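Glutathione S-transferase delta from Bombyx mori probably catalyses the conjugation of glutathione to electrophilic compounds, working as a homodimeric delta-class glutathione transferase. Local coordinates of one contact, PDB 3VK9 (chain A, 2.00 Å), residues L48-T53 and S63-R68, beside the matching contact of the related glutathione S-transferase from Bombyx mori, PDB 4E8H (chain B, 2.12 Å), residues M52-T57 and I67-R72. Structure 2 is superposed on structure 1 by the backbone atoms of these residues (RMSD 0.70 Å); each is numbered along its deposited sequence.

Structure 1 (3VK9); sequences LNPQHT and SIWESR.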
# COMPACT_ATOMS: atom_id res chain seq x y z
N LEU A 48 9.67 -16.57 10.32
CA LEU A 48 9.16 -15.30 10.83
C LEU A 48 8.47 -14.51 9.71
O LEU A 48 7.44 -13.88 9.91
CB LEU A 48 10.31 -14.48 11.44
CG LEU A 48 11.02 -15.16 12.62
CD1 LEU A 48 12.12 -14.25 13.19
CD2 LEU A 48 10.01 -15.53 13.69
N ASN A 49 9.05 -14.58 8.52
CA ASN A 49 8.59 -13.80 7.40
C ASN A 49 8.86 -14.54 6.09
O ASN A 49 9.97 -14.48 5.56
CB ASN A 49 9.30 -12.44 7.37
CG ASN A 49 8.83 -11.58 6.21
OD1 ASN A 49 8.08 -12.04 5.35
ND2 ASN A 49 9.27 -10.32 6.19
N PRO A 50 7.85 -15.26 5.58
CA PRO A 50 8.00 -16.02 4.34
C PRO A 50 8.27 -15.13 3.12
O PRO A 50 8.71 -15.63 2.09
CB PRO A 50 6.66 -16.75 4.21
CG PRO A 50 5.71 -15.99 5.10
CD PRO A 50 6.54 -15.48 6.22
N GLN A 51 8.01 -13.84 3.24
CA GLN A 51 8.29 -12.93 2.13
C GLN A 51 9.75 -12.48 2.18
O GLN A 51 10.20 -11.72 1.32
CB GLN A 51 7.36 -11.71 2.18
CG GLN A 51 7.33 -10.94 0.87
CD GLN A 51 6.11 -10.06 0.74
OE1 GLN A 51 5.19 -10.13 1.58
NE2 GLN A 51 6.08 -9.24 -0.30
N HIS A 52 10.47 -12.95 3.20
CA HIS A 52 11.89 -12.65 3.37
C HIS A 52 12.30 -11.20 3.07
O HIS A 52 13.23 -10.95 2.31
CB HIS A 52 12.79 -13.64 2.60
CG HIS A 52 12.55 -13.71 1.12
ND1 HIS A 52 13.07 -12.79 0.23
CD2 HIS A 52 11.91 -14.64 0.36
CE1 HIS A 52 12.73 -13.13 -1.00
NE2 HIS A 52 12.02 -14.24 -0.95
N THR A 53 11.60 -10.26 3.71
CA THR A 53 11.90 -8.84 3.59
C THR A 53 12.22 -8.25 4.96
O THR A 53 12.04 -8.91 6.00
CB THR A 53 10.70 -8.07 3.04
OG1 THR A 53 9.57 -8.27 3.90
CG2 THR A 53 10.36 -8.52 1.61
N SER A 63 4.01 -11.77 14.00
CA SER A 63 5.03 -11.30 13.10
C SER A 63 4.34 -10.48 12.00
O SER A 63 3.44 -10.98 11.32
CB SER A 63 5.78 -12.49 12.51
OG SER A 63 6.65 -12.09 11.47
N ILE A 64 4.75 -9.23 11.82
CA ILE A 64 4.26 -8.45 10.67
C ILE A 64 5.39 -7.67 10.01
O ILE A 64 6.28 -7.15 10.69
CB ILE A 64 3.14 -7.48 11.06
CG1 ILE A 64 3.61 -6.50 12.12
CG2 ILE A 64 1.91 -8.24 11.57
CD1 ILE A 64 2.59 -5.44 12.42
N TRP A 65 5.36 -7.59 8.68
CA TRP A 65 6.51 -7.07 7.96
C TRP A 65 6.29 -5.91 6.98
O TRP A 65 7.25 -5.39 6.41
CB TRP A 65 7.26 -8.21 7.27
CG TRP A 65 6.44 -9.06 6.33
CD1 TRP A 65 6.26 -8.86 4.99
CD2 TRP A 65 5.71 -10.26 6.66
NE1 TRP A 65 5.47 -9.85 4.47
CE2 TRP A 65 5.12 -10.72 5.47
CE3 TRP A 65 5.51 -10.97 7.84
CZ2 TRP A 65 4.33 -11.86 5.43
CZ3 TRP A 65 4.73 -12.12 7.80
CH2 TRP A 65 4.15 -12.55 6.60
N GLU A 66 5.05 -5.49 6.79
CA GLU A 66 4.82 -4.30 5.99
C GLU A 66 5.06 -3.10 6.90
O GLU A 66 4.35 -2.91 7.89
CB GLU A 66 3.40 -4.31 5.42
CG GLU A 66 3.20 -5.39 4.36
CD GLU A 66 3.87 -5.02 3.02
OE1 GLU A 66 4.16 -3.82 2.81
OE2 GLU A 66 4.11 -5.92 2.19
N SER A 67 6.07 -2.30 6.57
CA SER A 67 6.46 -1.16 7.39
C SER A 67 5.21 -0.33 7.72
O SER A 67 5.04 0.12 8.85
CB SER A 67 7.47 -0.28 6.66
OG SER A 67 6.94 0.14 5.42
N ARG A 68 4.35 -0.16 6.74
CA ARG A 68 3.19 0.72 6.91
C ARG A 68 2.10 0.16 7.81
O ARG A 68 1.32 0.92 8.37
CB ARG A 68 2.65 1.17 5.54
CG ARG A 68 3.71 2.02 4.80
CD ARG A 68 3.43 2.17 3.31
NE ARG A 68 4.56 2.76 2.61
CZ ARG A 68 5.58 2.06 2.12
NH1 ARG A 68 5.61 0.73 2.25
NH2 ARG A 68 6.58 2.69 1.51
O HOH W 1 3.26 -8.31 2.30
O HOH W 2 8.32 -5.91 4.01
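The Asx turn at N49, in the loop between helix 43-48 and strand 56-59 of the thioredoxin-like N-terminal domain, packs on W65, between strand 62-64 and helix 67-78. The N49 amide stacks over one indole face (planes 25° apart), its OD1 3.2 Å from W65 CD2. This OD1 accepts from Q51 N; ND2 of N49 donates to T53 OG1 and is also hydrogen-bonded to T56 OG1. At the indole edge, W65 NE1 donates to Q51 OE1 (2.9 Å) from above the plane of an amide nearly upright to the ring (83°); water 1 links this OE1 to E66 OE2. On the strand, S63 OG, anti to its backbone N (chi1 171°), donates to L48 O at 2.5 Å and lies 4.4 Å from L48 CB. Water 2 donates to W65 O and also meets T53 OG1.

Structure 2 (4E8H); sequences MNPQHT and ILWESR. With GSH (glutathione), chain C.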
# COMPACT_ATOMS: atom_id res chain seq x y z
N MET B 52 9.62 -17.25 9.97
CA MET B 52 9.08 -16.01 10.53
C MET B 52 8.38 -15.17 9.46
O MET B 52 7.23 -14.78 9.63
CB MET B 52 10.20 -15.22 11.22
CG MET B 52 9.77 -13.88 11.80
SD MET B 52 11.07 -12.98 12.67
CE MET B 52 12.21 -12.64 11.32
N ASN B 53 9.08 -14.92 8.35
CA ASN B 53 8.57 -14.09 7.27
C ASN B 53 8.89 -14.74 5.92
O ASN B 53 10.01 -14.61 5.42
CB ASN B 53 9.17 -12.67 7.36
CG ASN B 53 8.71 -11.75 6.23
OD1 ASN B 53 7.97 -12.14 5.33
ND2 ASN B 53 9.17 -10.50 6.29
N PRO B 54 7.90 -15.46 5.34
CA PRO B 54 8.13 -16.15 4.06
C PRO B 54 8.49 -15.22 2.90
O PRO B 54 9.07 -15.66 1.91
CB PRO B 54 6.79 -16.85 3.79
CG PRO B 54 5.80 -16.18 4.68
CD PRO B 54 6.57 -15.75 5.88
N GLN B 55 8.15 -13.93 3.03
CA GLN B 55 8.49 -12.94 2.02
C GLN B 55 9.93 -12.43 2.18
O GLN B 55 10.44 -11.70 1.32
CB GLN B 55 7.49 -11.77 2.04
CG GLN B 55 7.28 -11.10 0.69
CD GLN B 55 6.20 -10.03 0.69
OE1 GLN B 55 5.29 -10.04 1.52
NE2 GLN B 55 6.30 -9.10 -0.25
N HIS B 56 10.59 -12.85 3.26
CA HIS B 56 12.00 -12.50 3.55
C HIS B 56 12.34 -11.03 3.25
O HIS B 56 13.26 -10.73 2.49
CB HIS B 56 12.97 -13.47 2.85
CG HIS B 56 12.74 -13.62 1.38
ND1 HIS B 56 13.21 -12.71 0.46
CD2 HIS B 56 12.08 -14.57 0.68
CE1 HIS B 56 12.86 -13.10 -0.75
NE2 HIS B 56 12.17 -14.22 -0.65
N THR B 57 11.58 -10.13 3.88
CA THR B 57 11.82 -8.70 3.76
C THR B 57 12.25 -8.10 5.09
O THR B 57 12.02 -8.69 6.15
CB THR B 57 10.54 -7.94 3.31
OG1 THR B 57 9.45 -8.31 4.16
CG2 THR B 57 10.19 -8.27 1.85
N ILE B 67 4.32 -11.51 14.75
CA ILE B 67 5.15 -11.14 13.61
C ILE B 67 4.37 -10.28 12.62
O ILE B 67 3.21 -10.57 12.31
CB ILE B 67 5.70 -12.39 12.87
CG1 ILE B 67 6.27 -13.43 13.85
CG2 ILE B 67 6.73 -11.98 11.80
CD1 ILE B 67 7.47 -12.96 14.69
N LEU B 68 5.01 -9.21 12.14
CA LEU B 68 4.42 -8.35 11.11
C LEU B 68 5.51 -7.77 10.21
O LEU B 68 6.59 -7.41 10.68
CB LEU B 68 3.62 -7.22 11.77
CG LEU B 68 2.76 -6.27 10.93
CD1 LEU B 68 1.59 -6.99 10.27
CD2 LEU B 68 2.26 -5.13 11.79
N TRP B 69 5.22 -7.70 8.91
CA TRP B 69 6.07 -6.97 7.98
C TRP B 69 5.22 -5.98 7.15
O TRP B 69 4.01 -5.88 7.36
CB TRP B 69 6.94 -7.91 7.13
CG TRP B 69 6.18 -8.89 6.30
CD1 TRP B 69 5.85 -8.76 4.99
CD2 TRP B 69 5.67 -10.16 6.73
NE1 TRP B 69 5.15 -9.86 4.56
CE2 TRP B 69 5.03 -10.74 5.61
CE3 TRP B 69 5.68 -10.86 7.94
CZ2 TRP B 69 4.40 -11.99 5.67
CZ3 TRP B 69 5.05 -12.11 8.00
CH2 TRP B 69 4.42 -12.66 6.86
N GLU B 70 5.87 -5.28 6.22
CA GLU B 70 5.32 -4.07 5.57
C GLU B 70 5.38 -2.89 6.53
O GLU B 70 4.64 -2.83 7.51
CB GLU B 70 3.90 -4.26 5.01
CG GLU B 70 3.80 -5.17 3.79
CD GLU B 70 4.38 -4.56 2.51
OE1 GLU B 70 4.66 -3.34 2.46
OE2 GLU B 70 4.55 -5.33 1.54
N SER B 71 6.27 -1.94 6.23
CA SER B 71 6.53 -0.79 7.09
C SER B 71 5.27 -0.02 7.49
O SER B 71 5.12 0.37 8.65
CB SER B 71 7.53 0.17 6.44
OG SER B 71 7.08 0.57 5.15
N ARG B 72 4.37 0.19 6.53
CA ARG B 72 3.19 1.02 6.76
C ARG B 72 2.12 0.32 7.62
O ARG B 72 1.38 0.98 8.36
CB ARG B 72 2.63 1.56 5.44
CG ARG B 72 3.60 2.52 4.72
CD ARG B 72 3.29 2.68 3.23
NE ARG B 72 4.40 3.31 2.50
CZ ARG B 72 5.46 2.67 2.03
NH1 ARG B 72 5.59 1.36 2.20
NH2 ARG B 72 6.41 3.33 1.38
N1 GSH C . 6.95 -2.59 0.96
CA1 GSH C . 7.91 -3.08 1.93
C1 GSH C . 7.79 -2.28 3.19
O11 GSH C . 7.29 -1.13 3.17
O12 GSH C . 8.18 -2.75 4.29
CB1 GSH C . 9.32 -2.97 1.36
CG1 GSH C . 10.26 -3.99 2.00
CD1 GSH C . 11.48 -4.24 1.14
OE1 GSH C . 11.35 -4.41 -0.25
N2 GSH C . 12.66 -4.28 1.76
CA2 GSH C . 13.89 -4.61 1.06
C2 GSH C . 14.20 -6.07 1.20
O2 GSH C . 13.81 -6.73 2.38
CB2 GSH C . 15.04 -3.79 1.62
SG2 GSH C . 14.83 -2.01 1.34
N3 GSH C . 14.83 -6.67 0.19
CA3 GSH C . 15.32 -8.04 0.28
C3 GSH C . 14.30 -9.06 -0.17
O31 GSH C . 13.11 -8.73 -0.34
O32 GSH C . 14.64 -10.25 -0.39
O HOH W 3 3.71 -7.90 2.06
O HOH W 4 8.56 -5.20 5.41
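The Asx turn at N53 packs on W69 beside the glutathione site. The N53 amide stacks over one indole face (planes 19° apart), its OD1 3.3 Å from W69 CD2. This OD1 accepts from Q55 N; ND2 of N53 donates to T57 OG1 and is also hydrogen-bonded to T60 OG1. At the indole edge, W69 NE1 donates to Q55 OE1 (3.0 Å) from above the plane of an amide nearly upright to the ring (86°); water 3 links this OE1 to E70 OE2. On the strand, I67 CG2 packs 3.6 Å from M52 O and from M52 CG, which stands anti to its backbone N (chi1 178°). Water 4 accepts from E70 N and donates to glutathione O12. S71 N also donates to O12 (2.8 Å), S71 OG to O11 (2.6 Å) and H56 ND1 to O32 (3.0 Å); glutathione N1 donates to E70 OE1.

How the two compare
A hydrogen bond present in structure 1 is absent from structure 2, where I67(B) takes the place of S63(A): OG of S63(A) donates to the carbonyl O of L48(A) at 2.5 Å, whereas I67(B) has no polar atom to offer. The place itself stays occupied, since CG2 of I67(B) and OG of S63(A) are 0.4 Å apart after superposition, and a methyl group faces the carbonyl of M52(B). CG1 and CD1 of I67(B) have no counterpart in S63(A).

Across from it, L48(A) is exchanged for M52(B). The CB atoms coincide within the error, but with chi1 at -61° in L48(A) and 178° in M52(B) the side chains take different courses beyond CB. Both touch the residue opposite, S63(A) or I67(B).

The tryptophan and the side chains packed on it keep their places: N49(A), Q51(A), T53(A), W65(A) and their counterparts. Water 1 matches water 3.

The peptide after the tryptophan is turned over. Psi is -4° in W65(A) and -178° in W69(B), phi -81° in E66(A) and 75° in E70(B), and the carbonyl O atoms of W65(A) and W69(B) stand 3.4 Å apart. In structure 1 that oxygen of W65(A) accepts from a modelled water. In structure 2 the amide N of E70(B) donates to a modelled water that itself donates to O12 of glutathione, a ligand modelled there alone; the turned peptide may go with its binding.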